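Local coordinates for short chain dehydrogenase (Mycobacterium smegmatis, PDB 3UCX), which probably catalyses an oxidation-reduction reaction as a member of the short-chain dehydrogenase family, though its substrate is not established, at residues 28-33 with 231-236; 9-14 with 58-63. All coordinates share one frame; numbering follows the deposited sequence. Where two conformers were deposited one is given.

Contact 1 of 2, residues 28-33 with 231-236; sequences ARRCAE and TEDEVA
Arg29 runs out with CG anti to the backbone N (chi1 177°) and stays extended until it bends at chi3, while Arg30 starts with CG beside the backbone N and folds at both chi2 and chi3; both end at Asp233 OD1. The folding of Arg30 lays its CD and NH1 against Asp233. Two salt bridges therefore meet at one atom. NH2 of Arg29 donates to Asp233 OD1 at 3.0 Å, on the syn side, in a rather bent bond. NH1 of Arg30 donates to Asp233 OD1 at 2.9 Å, from the anti side and with a straighter N-H (151°). The Arg29 guanidinium stands almost perpendicular to the carboxylate. NH1 of Arg30 also donates to the backbone O of Asp233 at 3.0 Å, so one nitrogen grips both the side chain and the main chain of the aspartate. The contact joins helix 23-33, which follows the first strand of the Rossmann-type fold, to helix 232-243, which precedes the last strand. The axes of the two short segments come within 10.5 Å of each other, at 56° between their directions. Thr231 is the N-cap of the second helix and forms a capping box with Glu234: Glu234 N donates to Thr231 OG1, and Thr231 N to Glu234 OE1. Arg29 uses its other terminal nitrogen, NH1, for Glu33 OE2 at 2.8 Å, nearly in the guanidinium plane, which helps fix the rotation of that group. Ser237 OG bonds to Arg30 NH2, and Leu246 of the second subunit packs on Arg30.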
ATOM      1  N   ALA A  28     -13.546  14.246  23.754  1.00 19.82           N
ATOM      2  CA  ALA A  28     -14.749  14.252  24.589  1.00 19.98           C
ATOM      3  C   ALA A  28     -15.426  15.605  24.498  1.00 20.87           C
ATOM      4  O   ALA A  28     -16.645  15.703  24.285  1.00 20.42           O
ATOM      5  CB  ALA A  28     -14.378  13.950  26.040  1.00 20.27           C
ATOM      6  N   ARG A  29     -14.627  16.662  24.638  1.00 21.28           N
ATOM      7  CA  ARG A  29     -15.147  18.005  24.542  1.00 21.75           C
ATOM      8  C   ARG A  29     -15.758  18.228  23.185  1.00 20.89           C
ATOM      9  O   ARG A  29     -16.879  18.704  23.081  1.00 20.28           O
ATOM     10  CB  ARG A  29     -14.031  19.037  24.836  1.00 24.02           C
ATOM     11  CG  ARG A  29     -14.457  20.499  24.695  1.00 25.89           C
ATOM     12  CD  ARG A  29     -13.308  21.503  24.854  1.00 27.98           C
ATOM     13  NE  ARG A  29     -12.176  21.299  23.942  1.00 29.38           N
ATOM     14  CZ  ARG A  29     -12.127  21.672  22.659  1.00 30.55           C
ATOM     15  NH1 ARG A  29     -13.155  22.286  22.082  1.00 32.24           N
ATOM     16  NH2 ARG A  29     -11.028  21.436  21.941  1.00 30.41           N
ATOM     17  N   ARG A  30     -15.022  17.894  22.118  1.00 19.49           N
ATOM     18  CA  ARG A  30     -15.524  18.131  20.779  1.00 19.21           C
ATOM     19  C   ARG A  30     -16.804  17.336  20.471  1.00 18.78           C
ATOM     20  O   ARG A  30     -17.689  17.859  19.828  1.00 18.18           O
ATOM     21  CB  ARG A  30     -14.438  17.868  19.723  1.00 19.21           C
ATOM     22  CG  ARG A  30     -13.306  18.904  19.747  1.00 19.28           C
ATOM     23  CD  ARG A  30     -13.678  20.197  19.026  1.00 19.44           C
ATOM     24  NE  ARG A  30     -14.056  19.952  17.637  1.00 18.61           N
ATOM     25  CZ  ARG A  30     -13.202  19.622  16.677  1.00 18.59           C
ATOM     26  NH1 ARG A  30     -11.904  19.538  16.929  1.00 18.32           N
ATOM     27  NH2 ARG A  30     -13.649  19.388  15.450  1.00 18.66           N
ATOM     28  N   CYS A  31     -16.895  16.083  20.913  1.00 19.20           N
ATOM     29  CA  CYS A  31     -18.109  15.278  20.671  1.00 19.40           C
ATOM     30  C   CYS A  31     -19.318  15.928  21.326  1.00 19.51           C
ATOM     31  O   CYS A  31     -20.375  16.034  20.707  1.00 19.45           O
ATOM     32  CB  CYS A  31     -17.942  13.855  21.188  1.00 19.72           C
ATOM     33  SG  CYS A  31     -16.834  12.846  20.186  1.00 19.17           S
ATOM     34  N   ALA A  32     -19.127  16.393  22.556  1.00 20.32           N
ATOM     35  CA  ALA A  32     -20.184  17.061  23.329  1.00 21.52           C
ATOM     36  C   ALA A  32     -20.636  18.353  22.642  1.00 22.37           C
ATOM     37  O   ALA A  32     -21.819  18.584  22.491  1.00 22.73           O
ATOM     38  CB  ALA A  32     -19.723  17.315  24.757  1.00 21.52           C
ATOM     39  N   GLU A  33     -19.684  19.148  22.158  1.00 23.34           N
ATOM     40  CA  GLU A  33     -19.988  20.365  21.389  1.00 23.61           C
ATOM     41  C   GLU A  33     -20.811  20.068  20.158  1.00 24.19           C
ATOM     42  O   GLU A  33     -21.610  20.896  19.755  1.00 24.55           O
ATOM     43  CB  GLU A  33     -18.708  21.069  20.941  1.00 23.75           C
ATOM     44  CG  GLU A  33     -17.956  21.787  22.049  1.00 23.95           C
ATOM     45  CD  GLU A  33     -16.590  22.306  21.615  1.00 24.34           C
ATOM     46  OE1 GLU A  33     -16.197  22.130  20.438  1.00 24.67           O
ATOM     47  OE2 GLU A  33     -15.884  22.869  22.472  1.00 25.38           O
ATOM     48  N   THR A 231      -2.807  19.364  15.218  1.00 16.41           N
ATOM     49  CA  THR A 231      -3.233  19.685  16.576  1.00 16.62           C
ATOM     50  C   THR A 231      -4.228  18.651  17.086  1.00 16.98           C
ATOM     51  O   THR A 231      -4.784  17.886  16.298  1.00 16.07           O
ATOM     52  CB  THR A 231      -3.940  21.027  16.633  1.00 17.03           C
ATOM     53  OG1 THR A 231      -5.173  20.946  15.902  1.00 16.54           O
ATOM     54  CG2 THR A 231      -3.029  22.179  16.075  1.00 16.60           C
ATOM     55  N   GLU A 232      -4.445  18.648  18.398  1.00 17.11           N
ATOM     56  CA  GLU A 232      -5.440  17.775  18.999  1.00 17.51           C
ATOM     57  C   GLU A 232      -6.791  17.996  18.333  1.00 17.24           C
ATOM     58  O   GLU A 232      -7.491  17.021  18.006  1.00 16.37           O
ATOM     59  CB  GLU A 232      -5.518  18.002  20.508  1.00 18.22           C
ATOM     60  CG  GLU A 232      -4.278  17.515  21.236  1.00 19.33           C
ATOM     61  CD  GLU A 232      -4.354  17.698  22.739  1.00 20.66           C
ATOM     62  OE1 GLU A 232      -5.481  17.831  23.291  1.00 21.30           O
ATOM     63  OE2 GLU A 232      -3.277  17.666  23.371  1.00 21.09           O
ATOM     64  N   ASP A 233      -7.156  19.262  18.107  1.00 17.07           N
ATOM     65  CA  ASP A 233      -8.413  19.532  17.416  1.00 17.49           C
ATOM     66  C   ASP A 233      -8.444  18.944  15.999  1.00 16.25           C
ATOM     67  O   ASP A 233      -9.475  18.464  15.559  1.00 14.92           O
ATOM     68  CB  ASP A 233      -8.758  21.028  17.380  1.00 19.00           C
ATOM     69  CG  ASP A 233      -9.513  21.487  18.632  1.00 21.35           C
ATOM     70  OD1 ASP A 233     -10.448  20.798  19.115  1.00 20.97           O
ATOM     71  OD2 ASP A 233      -9.183  22.567  19.137  1.00 25.49           O
ATOM     72  N   GLU A 234      -7.335  19.007  15.272  1.00 15.61           N
ATOM     73  CA  GLU A 234      -7.337  18.522  13.882  1.00 15.19           C
ATOM     74  C   GLU A 234      -7.503  17.011  13.832  1.00 14.52           C
ATOM     75  O   GLU A 234      -8.165  16.475  12.937  1.00 14.14           O
ATOM     76  CB  GLU A 234      -6.066  18.973  13.124  1.00 15.24           C
ATOM     77  CG  GLU A 234      -6.137  20.448  12.711  1.00 15.95           C
ATOM     78  CD  GLU A 234      -4.820  21.040  12.210  1.00 16.44           C
ATOM     79  OE1 GLU A 234      -3.751  20.587  12.649  1.00 16.89           O
ATOM     80  OE2 GLU A 234      -4.867  21.961  11.379  1.00 16.15           O
ATOM     81  N   VAL A 235      -6.904  16.316  14.788  1.00 14.19           N
ATOM     82  CA  VAL A 235      -7.037  14.860  14.830  1.00 13.75           C
ATOM     83  C   VAL A 235      -8.462  14.520  15.285  1.00 13.83           C
ATOM     84  O   VAL A 235      -9.134  13.634  14.702  1.00 13.91           O
ATOM     85  CB  VAL A 235      -5.976  14.215  15.739  1.00 13.77           C
ATOM     86  CG1 VAL A 235      -6.206  12.687  15.851  1.00 13.28           C
ATOM     87  CG2 VAL A 235      -4.577  14.562  15.224  1.00 13.16           C
ATOM     88  N   ALA A 236      -8.946  15.233  16.304  1.00 13.41           N
ATOM     89  CA  ALA A 236     -10.327  15.091  16.747  1.00 13.88           C
ATOM     90  C   ALA A 236     -11.348  15.300  15.623  1.00 14.18           C
ATOM     91  O   ALA A 236     -12.354  14.557  15.520  1.00 14.19           O
ATOM     92  CB  ALA A 236     -10.613  16.043  17.915  1.00 14.24           C
TER

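Contact 2 of 2, residues 9-14 with 58-63; sequences LTDKVV and TGRRAL
Asp11 and Arg60 meet through a single salt bridge. NH2 of Arg60 donates to Asp11 OD1 at 3.3 Å, a long but fairly straight bond (162°). The oxygen lies at the edge of the guanidinium, close to its plane, and is met nearly end-on to its C-O bond. NH1 of Arg60 is farther from the same Asp11 OD1, at 3.8 Å. The carboxylate and guanidinium planes are 50° apart. Arg60 gets there by folding: its CG sits beside the backbone N, and the chain bends at chi2 and chi3. The stronger partner of this arginine is Asp37, whose OD2 pairs with that same Arg60 NH2 and with Arg61 NH2. Asp11 is thus a second anion at this guanidinium. Asp11 lies in a type II beta turn from Leu9 to Lys12, closed by Lys12 N to Leu9 O at 3.0 Å, and has positive phi (57°). Gly59, also with positive phi, ends helix 45-57 in a Schellman motif just before Arg60. Both loops lead into strands of the parallel sheet, 13-17 and 62-66. These strands are not neighbours, since strand 37-42 runs between them. Asp37, the first residue of that strand, bonds to Arg60 and pairs with Lys12 through the backbone. The bridge so lies at the N-terminal end of strand 37-42, with Ala32 of helix 23-33 packing against Arg60.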
ATOM      1  N   LEU A   9     -23.132  15.135  15.805  1.00 28.28           N
ATOM      2  CA  LEU A   9     -23.412  13.962  16.645  1.00 26.82           C
ATOM      3  C   LEU A   9     -24.623  14.163  17.534  1.00 26.75           C
ATOM      4  O   LEU A   9     -24.731  13.571  18.613  1.00 26.06           O
ATOM      5  CB  LEU A   9     -22.179  13.622  17.492  1.00 25.42           C
ATOM      6  CG  LEU A   9     -20.878  13.302  16.751  1.00 24.92           C
ATOM      7  CD1 LEU A   9     -19.751  13.161  17.760  1.00 23.95           C
ATOM      8  CD2 LEU A   9     -20.998  12.017  15.910  1.00 24.82           C
ATOM      9  N   THR A  10     -25.558  14.988  17.062  1.00 27.81           N
ATOM     10  CA  THR A  10     -26.731  15.349  17.831  1.00 28.38           C
ATOM     11  C   THR A  10     -27.494  14.114  18.294  1.00 28.73           C
ATOM     12  O   THR A  10     -27.832  13.256  17.483  1.00 29.46           O
ATOM     13  CB  THR A  10     -27.699  16.223  17.015  1.00 29.52           C
ATOM     14  OG1 THR A  10     -27.053  17.464  16.680  1.00 30.73           O
ATOM     15  CG2 THR A  10     -28.945  16.484  17.822  1.00 30.61           C
ATOM     16  N   ASP A  11     -27.712  14.056  19.608  1.00 28.46           N
ATOM     17  CA  ASP A  11     -28.400  12.986  20.317  1.00 30.81           C
ATOM     18  C   ASP A  11     -27.817  11.572  20.129  1.00 28.31           C
ATOM     19  O   ASP A  11     -28.508  10.584  20.319  1.00 29.84           O
ATOM     20  CB  ASP A  11     -29.909  13.011  20.033  1.00 33.40           C
ATOM     21  CG  ASP A  11     -30.602  14.208  20.659  1.00 36.26           C
ATOM     22  OD1 ASP A  11     -30.075  14.824  21.623  1.00 36.98           O
ATOM     23  OD2 ASP A  11     -31.696  14.529  20.177  1.00 39.37           O
ATOM     24  N   LYS A  12     -26.538  11.499  19.798  1.00 26.13           N
ATOM     25  CA  LYS A  12     -25.825  10.232  19.741  0.70 24.97           C
ATOM     26  C   LYS A  12     -25.119   9.989  21.056  1.00 23.11           C
ATOM     27  O   LYS A  12     -24.788  10.927  21.760  1.00 22.54           O
ATOM     28  CB  LYS A  12     -24.826  10.260  18.592  0.70 26.27           C
ATOM     29  CG  LYS A  12     -25.526  10.459  17.261  0.70 28.20           C
ATOM     30  CD  LYS A  12     -24.830   9.821  16.082  0.70 28.32           C
ATOM     31  CE  LYS A  12     -25.825   9.631  14.940  0.70 29.36           C
ATOM     32  NZ  LYS A  12     -25.180   9.824  13.621  0.70 28.27           N
ATOM     33  N   VAL A  13     -24.913   8.727  21.396  1.00 20.13           N
ATOM     34  CA  VAL A  13     -24.108   8.363  22.536  1.00 18.68           C
ATOM     35  C   VAL A  13     -22.760   7.838  22.033  1.00 17.41           C
ATOM     36  O   VAL A  13     -22.686   6.910  21.205  1.00 16.19           O
ATOM     37  CB  VAL A  13     -24.819   7.315  23.418  1.00 18.92           C
ATOM     38  CG1 VAL A  13     -23.879   6.779  24.477  1.00 18.99           C
ATOM     39  CG2 VAL A  13     -26.057   7.929  24.075  1.00 19.56           C
ATOM     40  N   VAL A  14     -21.691   8.429  22.559  1.00 17.10           N
ATOM     41  CA  VAL A  14     -20.330   8.122  22.157  1.00 15.82           C
ATOM     42  C   VAL A  14     -19.575   7.587  23.364  1.00 15.76           C
ATOM     43  O   VAL A  14     -19.500   8.240  24.414  1.00 16.45           O
ATOM     44  CB  VAL A  14     -19.625   9.390  21.599  1.00 16.08           C
ATOM     45  CG1 VAL A  14     -18.165   9.118  21.278  1.00 15.49           C
ATOM     46  CG2 VAL A  14     -20.358   9.917  20.362  1.00 15.78           C
ATOM     47  N   THR A  58     -20.834  21.895  28.321  1.00 34.54           N
ATOM     48  CA  THR A  58     -21.544  22.111  27.052  1.00 34.10           C
ATOM     49  C   THR A  58     -23.044  21.885  27.196  1.00 33.92           C
ATOM     50  O   THR A  58     -23.796  22.190  26.288  1.00 35.34           O
ATOM     51  CB  THR A  58     -21.057  21.175  25.918  1.00 34.06           C
ATOM     52  OG1 THR A  58     -21.585  19.862  26.133  1.00 34.42           O
ATOM     53  CG2 THR A  58     -19.533  21.127  25.846  1.00 32.66           C
ATOM     54  N   GLY A  59     -23.479  21.328  28.323  1.00 34.32           N
ATOM     55  CA  GLY A  59     -24.884  21.040  28.546  1.00 34.23           C
ATOM     56  C   GLY A  59     -25.252  19.596  28.269  1.00 33.36           C
ATOM     57  O   GLY A  59     -26.418  19.214  28.422  1.00 33.71           O
ATOM     58  N   ARG A  60     -24.270  18.781  27.880  1.00 31.97           N
ATOM     59  CA  ARG A  60     -24.509  17.354  27.612  1.00 30.52           C
ATOM     60  C   ARG A  60     -24.200  16.516  28.845  1.00 29.54           C
ATOM     61  O   ARG A  60     -23.783  17.039  29.873  1.00 28.98           O
ATOM     62  CB  ARG A  60     -23.641  16.880  26.435  1.00 30.46           C
ATOM     63  CG  ARG A  60     -23.834  17.653  25.148  1.00 30.77           C
ATOM     64  CD  ARG A  60     -25.273  17.765  24.700  1.00 33.76           C
ATOM     65  NE  ARG A  60     -25.976  16.489  24.599  1.00 34.89           N
ATOM     66  CZ  ARG A  60     -27.114  16.308  23.919  1.00 37.15           C
ATOM     67  NH1 ARG A  60     -27.693  17.320  23.273  1.00 38.29           N
ATOM     68  NH2 ARG A  60     -27.684  15.101  23.874  1.00 37.77           N
ATOM     69  N   ARG A  61     -24.383  15.202  28.742  1.00 28.22           N
ATOM     70  CA  ARG A  61     -24.130  14.319  29.866  1.00 28.23           C
ATOM     71  C   ARG A  61     -22.868  13.498  29.681  1.00 26.34           C
ATOM     72  O   ARG A  61     -22.475  13.162  28.549  1.00 24.77           O
ATOM     73  CB  ARG A  61     -25.334  13.401  30.094  1.00 29.79           C
ATOM     74  CG  ARG A  61     -26.531  14.140  30.684  1.00 32.54           C
ATOM     75  CD  ARG A  61     -27.756  13.248  30.682  1.00 34.24           C
ATOM     76  NE  ARG A  61     -28.106  12.836  29.319  1.00 34.63           N
ATOM     77  CZ  ARG A  61     -28.887  11.804  29.014  1.00 36.84           C
ATOM     78  NH1 ARG A  61     -29.432  11.055  29.967  1.00 37.55           N
ATOM     79  NH2 ARG A  61     -29.128  11.519  27.742  1.00 36.85           N
ATOM     80  N   ALA A  62     -22.224  13.187  30.799  1.00 25.59           N
ATOM     81  CA  ALA A  62     -21.049  12.322  30.789  1.00 25.04           C
ATOM     82  C   ALA A  62     -21.186  11.238  31.864  1.00 25.32           C
ATOM     83  O   ALA A  62     -21.428  11.547  33.027  1.00 25.69           O
ATOM     84  CB  ALA A  62     -19.785  13.144  31.008  1.00 25.16           C
ATOM     85  N   LEU A  63     -21.050   9.973  31.466  1.00 23.80           N
ATOM     86  CA  LEU A  63     -20.942   8.861  32.402  1.00 24.22           C
ATOM     87  C   LEU A  63     -19.478   8.450  32.481  1.00 24.37           C
ATOM     88  O   LEU A  63     -18.882   8.063  31.456  1.00 23.38           O
ATOM     89  CB  LEU A  63     -21.772   7.674  31.906  1.00 23.59           C
ATOM     90  CG  LEU A  63     -21.802   6.399  32.756  1.00 23.71           C
ATOM     91  CD1 LEU A  63     -22.667   6.622  33.996  1.00 25.06           C
ATOM     92  CD2 LEU A  63     -22.328   5.230  31.919  1.00 22.82           C
TER

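In the fold
Helix 23-33 carries one side of contact 1 and packs against contact 2. Near its C-terminal end Ala32 CB packs on Thr58 OG1 at 3.4 Å and Cys31 on Leu9 and Val14. The centres of the two contacts are about 13 Å apart. Contact 1 is partly buried, nearer the centre of the chain and close to the second subunit. Contact 2 is a surface contact that no other chain touches. Both rely on arginine and aspartate. Contact 1 is a network of several bonds in a helix interface. Contact 2 is one long bridge between loops at the sheet edge, and its arginine has a stronger partner elsewhere.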